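Local structure of glutamate--tRNA ligase (3AII) at residues 96-101 with 286-291; 107-112 with 149-154; 116-121 with 371-376; 128-133 with 162-167; 170-175 with 270-275. The protein is an archaeal non-discriminating glutamyl-tRNA synthetase, which probably activates glutamate with ATP as Glu-AMP and transfers it to the acceptor end of tRNA. One frame throughout, in Å; residues are numbered along the deposited sequence. Where two conformers were deposited one is given.

Interaction 1 (96-101 with 286-291); sequences EVVLRF and GVTHVL
Direct polar contact gathers at V98 and T288. Because chi1 of T288 is 60°, OG1 sits between its own backbone N and carbonyl carbon and meets V98 N at 2.8 Å, in an almost straight bond (174°). The hydroxyl thus acts like a backbone carbonyl, and it also pairs with H289 ND1 (2.7 Å). In return T288 N donates to V98 O at 2.8 Å, in the carbonyl plane and on a lone pair, while the bond from H289 N to the same oxygen is weak. An alanine at T288 would probably deprive V98 N of its acceptor and H289 ND1 of its partner. Beyond this point water replaces direct pairing: one molecule links R100 N, H289 O and L291 N, a second R100 O, R100 NH1 and L291 O. Strands 98-101 and 289-291, whose short axes approach to 6.1 Å, are the two central strands of the class I Rossmann fold, each pairing outward with its own half of the parallel sheet. Side-chain packing flanks the junction. V290 CG1 lies 3.6 Å above one face of the R100 guanidinium, offset toward its rim, the charge being met by D282, and L99 CD2 packs 3.8 Å from H289 CB.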
# COMPACT_ATOMS: atom_id res chain seq x y z
N GLU A 96 17.01 18.64 -17.82
CA GLU A 96 15.80 17.95 -17.40
C GLU A 96 16.03 16.96 -16.25
O GLU A 96 17.06 16.29 -16.20
CB GLU A 96 15.14 17.26 -18.60
CG GLU A 96 16.11 16.93 -19.74
CD GLU A 96 15.75 17.62 -21.06
OE1 GLU A 96 16.31 17.22 -22.11
OE2 GLU A 96 14.92 18.55 -21.05
N VAL A 97 15.08 16.91 -15.32
CA VAL A 97 15.10 15.95 -14.22
C VAL A 97 14.33 14.70 -14.64
O VAL A 97 13.22 14.82 -15.18
CB VAL A 97 14.46 16.56 -12.95
CG1 VAL A 97 14.18 15.50 -11.90
CG2 VAL A 97 15.36 17.68 -12.39
N VAL A 98 14.91 13.52 -14.40
CA VAL A 98 14.25 12.24 -14.73
C VAL A 98 14.34 11.31 -13.53
O VAL A 98 15.45 11.00 -13.06
CB VAL A 98 14.92 11.57 -15.94
CG1 VAL A 98 14.18 10.26 -16.31
CG2 VAL A 98 14.98 12.53 -17.11
N LEU A 99 13.19 10.89 -13.03
CA LEU A 99 13.10 10.03 -11.86
C LEU A 99 12.42 8.73 -12.25
O LEU A 99 11.84 8.64 -13.34
CB LEU A 99 12.31 10.74 -10.77
CG LEU A 99 12.90 12.10 -10.37
CD1 LEU A 99 11.84 13.19 -10.49
CD2 LEU A 99 13.46 12.04 -8.97
N ARG A 100 12.50 7.72 -11.41
CA ARG A 100 11.77 6.49 -11.70
C ARG A 100 11.13 5.92 -10.45
O ARG A 100 11.53 6.23 -9.31
CB ARG A 100 12.69 5.45 -12.38
CG ARG A 100 13.51 4.57 -11.41
CD ARG A 100 14.52 5.32 -10.58
NE ARG A 100 15.73 4.51 -10.39
CZ ARG A 100 15.99 3.77 -9.31
NH1 ARG A 100 15.13 3.72 -8.29
NH2 ARG A 100 17.12 3.07 -9.25
N PHE A 101 10.09 5.12 -10.67
CA PHE A 101 9.46 4.34 -9.60
C PHE A 101 9.60 2.92 -10.09
O PHE A 101 9.16 2.61 -11.20
CB PHE A 101 7.98 4.70 -9.43
CG PHE A 101 7.23 3.75 -8.52
CD1 PHE A 101 7.67 3.53 -7.22
CD2 PHE A 101 6.12 3.07 -8.97
CE1 PHE A 101 6.99 2.64 -6.38
CE2 PHE A 101 5.44 2.18 -8.16
CZ PHE A 101 5.88 1.96 -6.86
N GLY A 286 18.21 7.44 -18.92
CA GLY A 286 18.51 8.82 -18.54
C GLY A 286 18.05 9.30 -17.17
O GLY A 286 17.84 10.51 -16.98
N VAL A 287 17.89 8.40 -16.21
CA VAL A 287 17.51 8.80 -14.85
C VAL A 287 18.59 9.71 -14.25
O VAL A 287 19.79 9.40 -14.33
CB VAL A 287 17.34 7.57 -13.95
CG1 VAL A 287 17.20 7.97 -12.49
CG2 VAL A 287 16.11 6.78 -14.44
N THR A 288 18.17 10.84 -13.68
CA THR A 288 19.12 11.83 -13.16
C THR A 288 19.21 11.81 -11.64
O THR A 288 20.25 12.16 -11.07
CB THR A 288 18.73 13.26 -13.59
OG1 THR A 288 17.42 13.57 -13.08
CG2 THR A 288 18.73 13.37 -15.11
N HIS A 289 18.13 11.39 -11.00
CA HIS A 289 18.03 11.38 -9.55
C HIS A 289 17.35 10.10 -9.13
O HIS A 289 16.24 9.80 -9.58
CB HIS A 289 17.24 12.58 -9.05
CG HIS A 289 17.91 13.89 -9.32
ND1 HIS A 289 17.86 14.52 -10.54
CD2 HIS A 289 18.66 14.69 -8.52
CE1 HIS A 289 18.55 15.64 -10.49
NE2 HIS A 289 19.04 15.77 -9.27
N VAL A 290 18.03 9.35 -8.28
CA VAL A 290 17.51 8.12 -7.73
C VAL A 290 17.04 8.34 -6.30
O VAL A 290 17.84 8.63 -5.41
CB VAL A 290 18.57 7.01 -7.77
CG1 VAL A 290 18.11 5.80 -6.97
CG2 VAL A 290 18.91 6.64 -9.22
N LEU A 291 15.73 8.21 -6.08
CA LEU A 291 15.12 8.52 -4.80
C LEU A 291 14.38 7.29 -4.30
O LEU A 291 13.37 6.89 -4.88
CB LEU A 291 14.13 9.67 -4.97
CG LEU A 291 13.35 10.15 -3.75
CD1 LEU A 291 14.32 10.56 -2.65
CD2 LEU A 291 12.45 11.31 -4.14
O HOH W 1 14.01 8.13 -8.74
O HOH W 2 12.94 5.08 -7.17

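Interaction 2 (107-112 with 149-154); sequences GPLHIG and DMIPAD. With EDO (1,2-ethanediol), chain C.
The methyl CE of M150 presses on P108 CD at 3.3 Å, closer than two carbons normally rest. The two side chains lie side by side, pointing the same way; the methionine folds at chi3 (-54°), carrying its end back over the proline ring. A flexible thioether suits such a fit against a rigid ring. The polar grip is that of D154, whose OD2 accepts from L109 N at 2.9 Å, nearly along the C-O axis. Water 3 gives one proton to the same OD2 and the other to L109 O, so the carboxylate holds L109 N directly and L109 O through the water. These residues belong to the predicted HIGH region, the signature that in class I synthetases helps to bind ATP. D154 OD1 is engaged by R356 and by O1 of a bound ethanediol (2.6 Å), so the positive charge is likely to keep the acid ionised. Alongside the carboxylate L109 runs past D154 in the opposite direction and crosses I151 at about a right angle, L109 CD2 3.9 Å from I151 CG1. H110 is the N-cap of helix 111-126, its ND1 accepting weakly from G112 N; a side chain on G112 would strike the imidazole.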
# COMPACT_ATOMS: atom_id res chain seq x y z
N GLY A 107 3.25 -8.59 -6.40
CA GLY A 107 1.84 -8.40 -6.06
C GLY A 107 1.52 -6.93 -6.25
O GLY A 107 2.34 -6.19 -6.77
N PRO A 108 0.33 -6.49 -5.82
CA PRO A 108 -0.03 -5.08 -5.96
C PRO A 108 0.69 -4.20 -4.94
O PRO A 108 1.36 -4.74 -4.05
CB PRO A 108 -1.54 -5.08 -5.70
CG PRO A 108 -1.71 -6.19 -4.70
CD PRO A 108 -0.71 -7.26 -5.12
N LEU A 109 0.56 -2.88 -5.04
CA LEU A 109 1.30 -1.97 -4.17
C LEU A 109 0.79 -1.91 -2.72
O LEU A 109 -0.40 -2.03 -2.45
CB LEU A 109 1.29 -0.56 -4.75
CG LEU A 109 1.82 -0.41 -6.18
CD1 LEU A 109 1.89 1.06 -6.55
CD2 LEU A 109 3.20 -1.08 -6.32
N HIS A 110 1.73 -1.70 -1.79
CA HIS A 110 1.37 -1.46 -0.40
C HIS A 110 1.81 -0.06 0.02
O HIS A 110 2.28 0.73 -0.79
CB HIS A 110 1.93 -2.54 0.52
CG HIS A 110 3.40 -2.77 0.37
ND1 HIS A 110 4.35 -1.86 0.80
CD2 HIS A 110 4.09 -3.81 -0.15
CE1 HIS A 110 5.56 -2.33 0.55
NE2 HIS A 110 5.43 -3.51 -0.03
N ILE A 111 1.59 0.29 1.28
CA ILE A 111 1.90 1.64 1.75
C ILE A 111 3.35 2.06 1.56
O ILE A 111 3.64 3.22 1.23
CB ILE A 111 1.47 1.84 3.23
CG1 ILE A 111 -0.02 2.15 3.30
CG2 ILE A 111 2.24 2.98 3.87
CD1 ILE A 111 -0.36 3.53 2.78
N GLY A 112 4.28 1.13 1.75
CA GLY A 112 5.68 1.39 1.49
C GLY A 112 5.92 1.82 0.05
O GLY A 112 6.64 2.78 -0.21
N ASP A 149 -0.76 -5.68 -14.40
CA ASP A 149 -1.90 -4.78 -14.58
C ASP A 149 -2.29 -4.07 -13.29
O ASP A 149 -2.78 -2.94 -13.33
CB ASP A 149 -3.10 -5.55 -15.14
CG ASP A 149 -2.91 -5.96 -16.59
OD1 ASP A 149 -2.18 -5.25 -17.33
OD2 ASP A 149 -3.49 -6.99 -16.99
N MET A 150 -2.08 -4.72 -12.15
CA MET A 150 -2.51 -4.14 -10.87
C MET A 150 -1.70 -2.90 -10.49
O MET A 150 -2.24 -1.91 -9.98
CB MET A 150 -2.47 -5.16 -9.73
CG MET A 150 -3.49 -6.28 -9.85
SD MET A 150 -3.49 -7.31 -8.37
CE MET A 150 -1.76 -7.77 -8.26
N ILE A 151 -0.39 -2.96 -10.73
CA ILE A 151 0.49 -1.86 -10.34
C ILE A 151 0.13 -0.53 -11.00
O ILE A 151 0.01 0.48 -10.33
CB ILE A 151 1.97 -2.25 -10.54
CG1 ILE A 151 2.37 -3.23 -9.43
CG2 ILE A 151 2.86 -1.01 -10.52
CD1 ILE A 151 3.75 -3.87 -9.63
N PRO A 152 -0.04 -0.51 -12.33
CA PRO A 152 -0.39 0.81 -12.88
C PRO A 152 -1.77 1.30 -12.41
O PRO A 152 -1.98 2.50 -12.23
CB PRO A 152 -0.38 0.58 -14.40
CG PRO A 152 -0.20 -0.90 -14.59
CD PRO A 152 0.40 -1.46 -13.36
N ALA A 153 -2.70 0.38 -12.20
CA ALA A 153 -4.01 0.76 -11.68
C ALA A 153 -3.87 1.41 -10.29
O ALA A 153 -4.55 2.41 -9.99
CB ALA A 153 -4.93 -0.45 -11.64
N ASP A 154 -3.00 0.85 -9.46
CA ASP A 154 -2.77 1.38 -8.11
C ASP A 154 -2.16 2.77 -8.19
O ASP A 154 -2.50 3.65 -7.40
CB ASP A 154 -1.84 0.48 -7.29
CG ASP A 154 -2.48 -0.87 -6.90
OD1 ASP A 154 -3.69 -1.11 -7.15
OD2 ASP A 154 -1.75 -1.72 -6.36
C1 EDO C . -5.91 0.61 -5.65
O1 EDO C . -6.01 0.16 -7.02
C2 EDO C . -7.27 1.14 -5.21
O2 EDO C . -8.23 0.08 -5.26
O HOH W 3 -2.89 -2.47 -3.89

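Interaction 3 (116-121 with 371-376); sequences AAILNH and LMVEIG
Apolar packing carries this crossing of helices, whose axes pass 9.4 Å apart at an angle of -65°. I118 is directed toward the second helix, and its side chain meets that of M372 at about a right angle: CD1 of I118 rests 3.7 Å from M372 CG, while its CG2 touches M372 CB at 4.0 Å. The same CG2 reaches V373 CG2 (4.2 Å), so it alone spans two successive residues, while CD1 stays on M372. M372 bends at chi2 (-49°), which turns its sulfur and methyl away from I118 toward I111. A second kind of contact sets methyls against carbonyl oxygens. L119 holds CD2 3.8 Å from M372 O and CD1 4.1 Å from G376 O, two oxygens with other partners: M372 O accepts from G376 N, and G376 O from R115. Within helix 111-126, N120 ND2 donates to A116 O at 2.7 Å from above the carbonyl plane, an oxygen that also takes N120 N; the same amide bonds to L291 O. Branched, apolar I118 and L119 suit a buried helix face. The pair joins the HIGH-bearing helix of the Rossmann fold to a helix probably of the stem-contact domain typical of class I synthetases.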
# COMPACT_ATOMS: atom_id res chain seq x y z
N ALA A 116 7.49 5.86 -2.12
CA ALA A 116 8.41 6.05 -3.25
C ALA A 116 7.68 6.63 -4.46
O ALA A 116 8.19 7.51 -5.16
CB ALA A 116 9.09 4.74 -3.63
N ALA A 117 6.48 6.13 -4.71
CA ALA A 117 5.72 6.58 -5.87
C ALA A 117 5.34 8.05 -5.74
O ALA A 117 5.53 8.85 -6.67
CB ALA A 117 4.47 5.73 -6.04
N ILE A 118 4.82 8.41 -4.58
CA ILE A 118 4.40 9.78 -4.33
C ILE A 118 5.59 10.75 -4.37
O ILE A 118 5.52 11.79 -5.02
CB ILE A 118 3.66 9.89 -2.98
CG1 ILE A 118 2.30 9.20 -3.09
CG2 ILE A 118 3.48 11.36 -2.58
CD1 ILE A 118 1.75 8.75 -1.78
N LEU A 119 6.68 10.41 -3.69
CA LEU A 119 7.81 11.32 -3.64
C LEU A 119 8.40 11.55 -5.03
O LEU A 119 8.67 12.68 -5.42
CB LEU A 119 8.88 10.81 -2.66
CG LEU A 119 8.43 10.83 -1.21
CD1 LEU A 119 9.46 10.15 -0.31
CD2 LEU A 119 8.18 12.26 -0.76
N ASN A 120 8.57 10.48 -5.78
CA ASN A 120 9.12 10.62 -7.12
C ASN A 120 8.20 11.39 -8.03
O ASN A 120 8.64 12.21 -8.85
CB ASN A 120 9.47 9.25 -7.70
CG ASN A 120 10.77 8.74 -7.16
OD1 ASN A 120 11.84 9.17 -7.60
ND2 ASN A 120 10.71 7.82 -6.21
N HIS A 121 6.90 11.15 -7.89
CA HIS A 121 5.92 11.90 -8.66
C HIS A 121 5.93 13.38 -8.27
O HIS A 121 5.95 14.25 -9.13
CB HIS A 121 4.54 11.29 -8.48
CG HIS A 121 3.43 12.10 -9.07
ND1 HIS A 121 3.38 12.42 -10.41
CD2 HIS A 121 2.34 12.67 -8.50
CE1 HIS A 121 2.29 13.14 -10.64
NE2 HIS A 121 1.65 13.31 -9.50
N LEU A 371 0.28 12.48 3.79
CA LEU A 371 1.17 11.86 4.78
C LEU A 371 2.59 11.81 4.24
O LEU A 371 3.53 12.30 4.88
CB LEU A 371 0.71 10.45 5.10
CG LEU A 371 1.65 9.69 6.04
CD1 LEU A 371 1.69 10.35 7.40
CD2 LEU A 371 1.25 8.23 6.16
N MET A 372 2.75 11.23 3.06
CA MET A 372 4.08 11.07 2.49
C MET A 372 4.78 12.39 2.20
O MET A 372 6.00 12.49 2.34
CB MET A 372 4.03 10.20 1.23
CG MET A 372 3.47 8.81 1.49
SD MET A 372 4.24 8.02 2.90
CE MET A 372 3.56 6.37 2.79
N VAL A 373 4.02 13.38 1.77
CA VAL A 373 4.58 14.69 1.48
C VAL A 373 5.09 15.36 2.75
O VAL A 373 6.18 15.92 2.77
CB VAL A 373 3.57 15.61 0.78
CG1 VAL A 373 4.05 17.06 0.80
CG2 VAL A 373 3.34 15.14 -0.66
N GLU A 374 4.29 15.31 3.81
CA GLU A 374 4.67 15.98 5.06
C GLU A 374 5.84 15.29 5.76
O GLU A 374 6.61 15.93 6.46
CB GLU A 374 3.46 16.18 5.99
CG GLU A 374 3.05 14.98 6.83
CD GLU A 374 1.77 15.23 7.63
OE1 GLU A 374 1.13 16.29 7.42
OE2 GLU A 374 1.40 14.37 8.45
N ILE A 375 5.97 13.98 5.57
CA ILE A 375 7.15 13.26 6.05
C ILE A 375 8.39 13.60 5.20
O ILE A 375 9.50 13.69 5.72
CB ILE A 375 6.93 11.74 6.07
CG1 ILE A 375 5.92 11.37 7.15
CG2 ILE A 375 8.25 11.01 6.31
CD1 ILE A 375 5.54 9.90 7.15
N GLY A 376 8.18 13.78 3.90
CA GLY A 376 9.25 14.18 3.00
C GLY A 376 10.40 13.19 2.88
O GLY A 376 10.25 12.01 3.22

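Interaction 4 (128-133 with 162-167); sequences DGRLIL and WDETVI. With CA (calcium ion), chain E.
W162 lies alongside L133, both side chains pointing the same way, with the leucine spread over one face of the indole. L133 CB comes within 3.5 Å of W162 CD1, and its CD2 follows the ring on toward CE2. A chi1 of 64° puts the indole in the crowded position between the tryptophan's own N and carbonyl carbon, and the bond from W162 NE1 to T165 OG1 (2.9 Å), in the ring plane, fixes its rotation. An alanine at W162 would probably strip the cover from L133 and leave T165 OG1 without its indole donor. D163 OD2 accepts from L131 N at 2.9 Å through its anti lone pair, while D163 N donates to L131 O (2.8 Å), so a side chain stands in for a backbone acceptor. Further along, L133 N binds E164 O and L133 O receives V166 N, the parallel pairing of a beta-alpha-beta crossover in the Rossmann fold, with helix 147-158 as the connection. R130 lays its CG 3.7 Å from D163 CG and stretches on to E164, where NH1 forms a long salt bridge with OE2, the planes 51° apart. D163 OD1 takes a proton from water 7 (2.7 Å), a ligand of the calcium ion that G129 O binds directly at 2.4 Å; the short carboxylate can thus serve L131 N with one oxygen and the metal's second shell with the other.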
# COMPACT_ATOMS: atom_id res chain seq x y z
N ASP A 128 9.25 19.90 -13.18
CA ASP A 128 8.73 19.83 -14.54
C ASP A 128 9.50 18.76 -15.32
O ASP A 128 9.81 18.93 -16.50
CB ASP A 128 8.88 21.19 -15.24
CG ASP A 128 8.09 21.28 -16.53
OD1 ASP A 128 8.48 22.07 -17.42
OD2 ASP A 128 7.07 20.55 -16.67
N GLY A 129 9.80 17.65 -14.65
CA GLY A 129 10.58 16.59 -15.27
C GLY A 129 9.74 15.39 -15.68
O GLY A 129 8.53 15.49 -15.80
N ARG A 130 10.39 14.25 -15.88
CA ARG A 130 9.68 13.04 -16.26
C ARG A 130 9.78 11.96 -15.20
O ARG A 130 10.73 11.95 -14.41
CB ARG A 130 10.20 12.51 -17.60
CG ARG A 130 9.71 13.35 -18.78
CD ARG A 130 10.14 12.76 -20.11
NE ARG A 130 11.57 12.56 -20.14
CZ ARG A 130 12.16 11.38 -20.29
NH1 ARG A 130 11.43 10.28 -20.44
NH2 ARG A 130 13.48 11.30 -20.29
N LEU A 131 8.81 11.07 -15.17
CA LEU A 131 8.82 9.94 -14.26
C LEU A 131 8.69 8.67 -15.09
O LEU A 131 7.78 8.57 -15.92
CB LEU A 131 7.67 10.02 -13.27
CG LEU A 131 7.49 8.87 -12.27
CD1 LEU A 131 8.75 8.72 -11.42
CD2 LEU A 131 6.27 9.05 -11.38
N ILE A 132 9.58 7.71 -14.83
CA ILE A 132 9.55 6.43 -15.52
C ILE A 132 9.02 5.34 -14.57
O ILE A 132 9.44 5.25 -13.42
CB ILE A 132 10.96 6.05 -16.00
CG1 ILE A 132 11.47 7.07 -17.03
CG2 ILE A 132 10.93 4.65 -16.63
CD1 ILE A 132 12.96 6.92 -17.37
N LEU A 133 8.06 4.56 -15.04
CA LEU A 133 7.64 3.36 -14.31
C LEU A 133 8.47 2.22 -14.87
O LEU A 133 8.41 1.94 -16.05
CB LEU A 133 6.15 3.07 -14.52
CG LEU A 133 5.69 1.70 -13.99
CD1 LEU A 133 5.88 1.62 -12.46
CD2 LEU A 133 4.23 1.43 -14.34
N TRP A 162 2.81 9.40 -15.07
CA TRP A 162 4.18 9.12 -15.49
C TRP A 162 4.31 9.17 -17.01
O TRP A 162 3.30 9.39 -17.70
CB TRP A 162 4.68 7.81 -14.89
CG TRP A 162 3.98 6.54 -15.32
CD1 TRP A 162 4.46 5.60 -16.19
CD2 TRP A 162 2.74 6.03 -14.83
NE1 TRP A 162 3.57 4.56 -16.30
CE2 TRP A 162 2.50 4.79 -15.47
CE3 TRP A 162 1.77 6.51 -13.93
CZ2 TRP A 162 1.37 4.02 -15.24
CZ3 TRP A 162 0.62 5.73 -13.69
CH2 TRP A 162 0.43 4.50 -14.35
N ASP A 163 5.52 9.01 -17.52
CA ASP A 163 5.83 9.34 -18.91
C ASP A 163 6.27 8.17 -19.78
O ASP A 163 6.21 8.25 -21.01
CB ASP A 163 6.90 10.44 -18.98
CG ASP A 163 6.46 11.70 -18.29
OD1 ASP A 163 5.74 12.51 -18.92
OD2 ASP A 163 6.79 11.86 -17.10
N GLU A 164 6.74 7.10 -19.15
CA GLU A 164 7.22 5.93 -19.88
C GLU A 164 7.04 4.73 -18.99
O GLU A 164 7.18 4.84 -17.76
CB GLU A 164 8.71 6.04 -20.18
CG GLU A 164 9.05 6.91 -21.35
CD GLU A 164 10.47 6.71 -21.89
OE1 GLU A 164 11.22 5.78 -21.49
OE2 GLU A 164 10.81 7.51 -22.75
N THR A 165 6.73 3.59 -19.61
CA THR A 165 6.65 2.33 -18.88
C THR A 165 7.63 1.36 -19.52
O THR A 165 7.61 1.17 -20.75
CB THR A 165 5.24 1.70 -18.92
OG1 THR A 165 4.30 2.52 -18.23
CG2 THR A 165 5.25 0.34 -18.23
N VAL A 166 8.49 0.77 -18.70
CA VAL A 166 9.54 -0.12 -19.19
C VAL A 166 9.44 -1.40 -18.37
O VAL A 166 9.20 -1.34 -17.16
CB VAL A 166 10.92 0.52 -18.98
CG1 VAL A 166 12.04 -0.46 -19.29
CG2 VAL A 166 11.07 1.77 -19.85
N ILE A 167 9.55 -2.55 -19.02
CA ILE A 167 9.49 -3.82 -18.28
C ILE A 167 10.83 -4.55 -18.45
O ILE A 167 11.29 -4.77 -19.56
CB ILE A 167 8.32 -4.70 -18.77
CG1 ILE A 167 6.98 -3.99 -18.55
CG2 ILE A 167 8.30 -6.04 -18.03
CD1 ILE A 167 5.82 -4.70 -19.24
CA CA E . 6.19 16.08 -16.20
O HOH W 4 6.46 17.84 -14.57
O HOH W 5 6.70 18.00 -17.65
O HOH W 6 13.76 7.95 -20.58
O HOH W 7 6.54 15.09 -18.55
O HOH W 8 4.00 16.13 -16.53

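Interaction 5 (170-175 with 270-275); sequences DRMETY and VYPMMN
The tight end of this small contact is the methyl of M172. Its three torsions all turn in the same sense (chi1 -53°, chi2 -66°, chi3 -62°), curling the chain so that CE, rather than the sulfur, faces strand 270-272. There CE comes to 3.1 Å from V270 O, a short approach for a carbon, and touches Y271 CD2 and P272 CD, each at 3.9 Å. The sulfur stands obliquely to the Y271 ring, with SD 5.2 Å from its centroid, a Met-aromatic contact. A long unbranched thioether is well suited to threading between a carbonyl, an aromatic ring and a proline. The strand it meets is the edge of a four-stranded antiparallel sheet, part of the insertion between the two halves of the Rossmann fold that in this family probably serves as the acceptor-binding domain; at the other edge, strand 188-191 provides the zinc ligand C191. Toward Y175 the contact thins to a single proline atom, P272 CG, oblique to the ring and nearest Y175 CD2 at 3.7 Å. Proline offers a compact, rigid apolar ring here and no N-H that would need a partner. R171 O, at the N-cap, lies 3.3 Å above one face of the tyrosine ring, toward its rim; the hydroxyl bonds to D281, which also forms a salt bridge with R171. D170 and E173 turn outward to solvent, the former paired with R263.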
# COMPACT_ATOMS: atom_id res chain seq x y z
N ASP A 170 11.63 -7.49 -20.81
CA ASP A 170 11.70 -7.19 -22.24
C ASP A 170 13.10 -6.78 -22.66
O ASP A 170 13.38 -6.59 -23.85
CB ASP A 170 10.78 -6.02 -22.60
CG ASP A 170 9.32 -6.41 -22.71
OD1 ASP A 170 8.47 -5.53 -22.47
OD2 ASP A 170 9.03 -7.58 -23.04
N ARG A 171 13.98 -6.63 -21.67
CA ARG A 171 15.30 -6.04 -21.90
C ARG A 171 16.46 -7.02 -21.75
O ARG A 171 17.61 -6.60 -21.64
CB ARG A 171 15.50 -4.83 -20.95
CG ARG A 171 14.50 -3.70 -21.22
CD ARG A 171 14.57 -2.56 -20.20
NE ARG A 171 15.87 -1.89 -20.14
CZ ARG A 171 16.26 -0.93 -20.99
NH1 ARG A 171 15.46 -0.54 -21.98
NH2 ARG A 171 17.46 -0.38 -20.85
N MET A 172 16.18 -8.32 -21.77
CA MET A 172 17.26 -9.28 -21.53
C MET A 172 18.47 -9.10 -22.45
O MET A 172 19.62 -9.14 -21.99
CB MET A 172 16.74 -10.73 -21.58
CG MET A 172 15.56 -10.98 -20.66
SD MET A 172 16.03 -10.83 -18.93
CE MET A 172 17.23 -12.16 -18.86
N GLU A 173 18.25 -8.89 -23.75
CA GLU A 173 19.36 -8.74 -24.68
C GLU A 173 20.18 -7.49 -24.39
O GLU A 173 21.37 -7.42 -24.70
CB GLU A 173 18.89 -8.77 -26.13
CG GLU A 173 18.20 -10.08 -26.49
CD GLU A 173 19.17 -11.25 -26.52
OE1 GLU A 173 20.40 -11.01 -26.66
OE2 GLU A 173 18.71 -12.41 -26.42
N THR A 174 19.52 -6.50 -23.79
CA THR A 174 20.22 -5.29 -23.39
C THR A 174 21.19 -5.62 -22.25
O THR A 174 22.36 -5.20 -22.27
CB THR A 174 19.23 -4.20 -22.96
OG1 THR A 174 18.44 -3.82 -24.10
CG2 THR A 174 19.95 -2.99 -22.41
N TYR A 175 20.71 -6.36 -21.26
CA TYR A 175 21.60 -6.75 -20.16
C TYR A 175 22.74 -7.62 -20.66
O TYR A 175 23.85 -7.53 -20.15
CB TYR A 175 20.84 -7.45 -19.03
CG TYR A 175 19.64 -6.66 -18.57
CD1 TYR A 175 19.77 -5.33 -18.18
CD2 TYR A 175 18.39 -7.25 -18.50
CE1 TYR A 175 18.67 -4.60 -17.77
CE2 TYR A 175 17.29 -6.54 -18.08
CZ TYR A 175 17.43 -5.22 -17.73
OH TYR A 175 16.33 -4.51 -17.33
N VAL A 270 19.60 -17.03 -18.21
CA VAL A 270 20.63 -16.19 -17.61
C VAL A 270 19.99 -14.86 -17.24
O VAL A 270 19.47 -14.16 -18.12
CB VAL A 270 21.83 -15.97 -18.55
CG1 VAL A 270 22.89 -15.12 -17.85
CG2 VAL A 270 22.44 -17.31 -18.99
N TYR A 271 20.00 -14.53 -15.94
CA TYR A 271 19.26 -13.37 -15.43
C TYR A 271 20.16 -12.39 -14.70
O TYR A 271 21.09 -12.79 -13.99
CB TYR A 271 18.18 -13.84 -14.44
CG TYR A 271 16.97 -14.42 -15.13
CD1 TYR A 271 16.92 -15.77 -15.47
CD2 TYR A 271 15.90 -13.61 -15.45
CE1 TYR A 271 15.79 -16.29 -16.10
CE2 TYR A 271 14.80 -14.11 -16.08
CZ TYR A 271 14.75 -15.45 -16.41
OH TYR A 271 13.62 -15.92 -17.02
N PRO A 272 19.88 -11.08 -14.84
CA PRO A 272 20.67 -10.08 -14.12
C PRO A 272 20.25 -9.99 -12.67
O PRO A 272 19.08 -10.22 -12.31
CB PRO A 272 20.31 -8.77 -14.84
CG PRO A 272 18.90 -9.00 -15.28
CD PRO A 272 18.88 -10.46 -15.72
N MET A 273 21.23 -9.67 -11.82
CA MET A 273 20.95 -9.29 -10.45
C MET A 273 20.59 -7.82 -10.41
O MET A 273 20.98 -7.04 -11.30
CB MET A 273 22.16 -9.55 -9.56
CG MET A 273 22.56 -11.01 -9.50
SD MET A 273 21.23 -12.01 -8.81
CE MET A 273 21.32 -11.59 -7.08
N MET A 274 19.81 -7.46 -9.39
CA MET A 274 19.23 -6.13 -9.28
C MET A 274 20.23 -4.99 -9.48
O MET A 274 19.97 -4.04 -10.23
CB MET A 274 18.49 -6.00 -7.94
CG MET A 274 17.30 -5.06 -7.98
SD MET A 274 17.46 -3.79 -6.73
CE MET A 274 19.18 -3.39 -6.98
N ASN A 275 21.38 -5.05 -8.81
CA ASN A 275 22.31 -3.93 -8.91
C ASN A 275 22.87 -3.70 -10.31
O ASN A 275 23.22 -2.58 -10.66
CB ASN A 275 23.43 -4.05 -7.87
CG ASN A 275 22.94 -3.69 -6.48
OD1 ASN A 275 23.02 -4.48 -5.54
ND2 ASN A 275 22.40 -2.49 -6.36

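Overall arrangement
Interactions 1 and 4, centres 9 Å apart, share a sheet through neighbouring strands 98-101 and 130-135: F101 N bonds to I132 O (2.8 Å), and interaction 4 pairs the other side of 130-135 with 164-167. Helix 111-126 connects this sheet to interactions 2 and 3. It starts in the predicted HIGH region of interaction 2, where L109 CD1 packs on F101 CE2 (4.1 Å), and in interaction 3 sends N120 ND2 to L291 O (3.1 Å). M372 CE reaches I111 O (3.5 Å), linking helix 365-375 to that region, which in class I synthetases takes part in ATP binding. Interaction 5 lies about 20 Å, between centres, from 1 and 4, yet R171 CD touches V166 CG1 (3.4 Å) where strand 164-167 leads into helix 172-184.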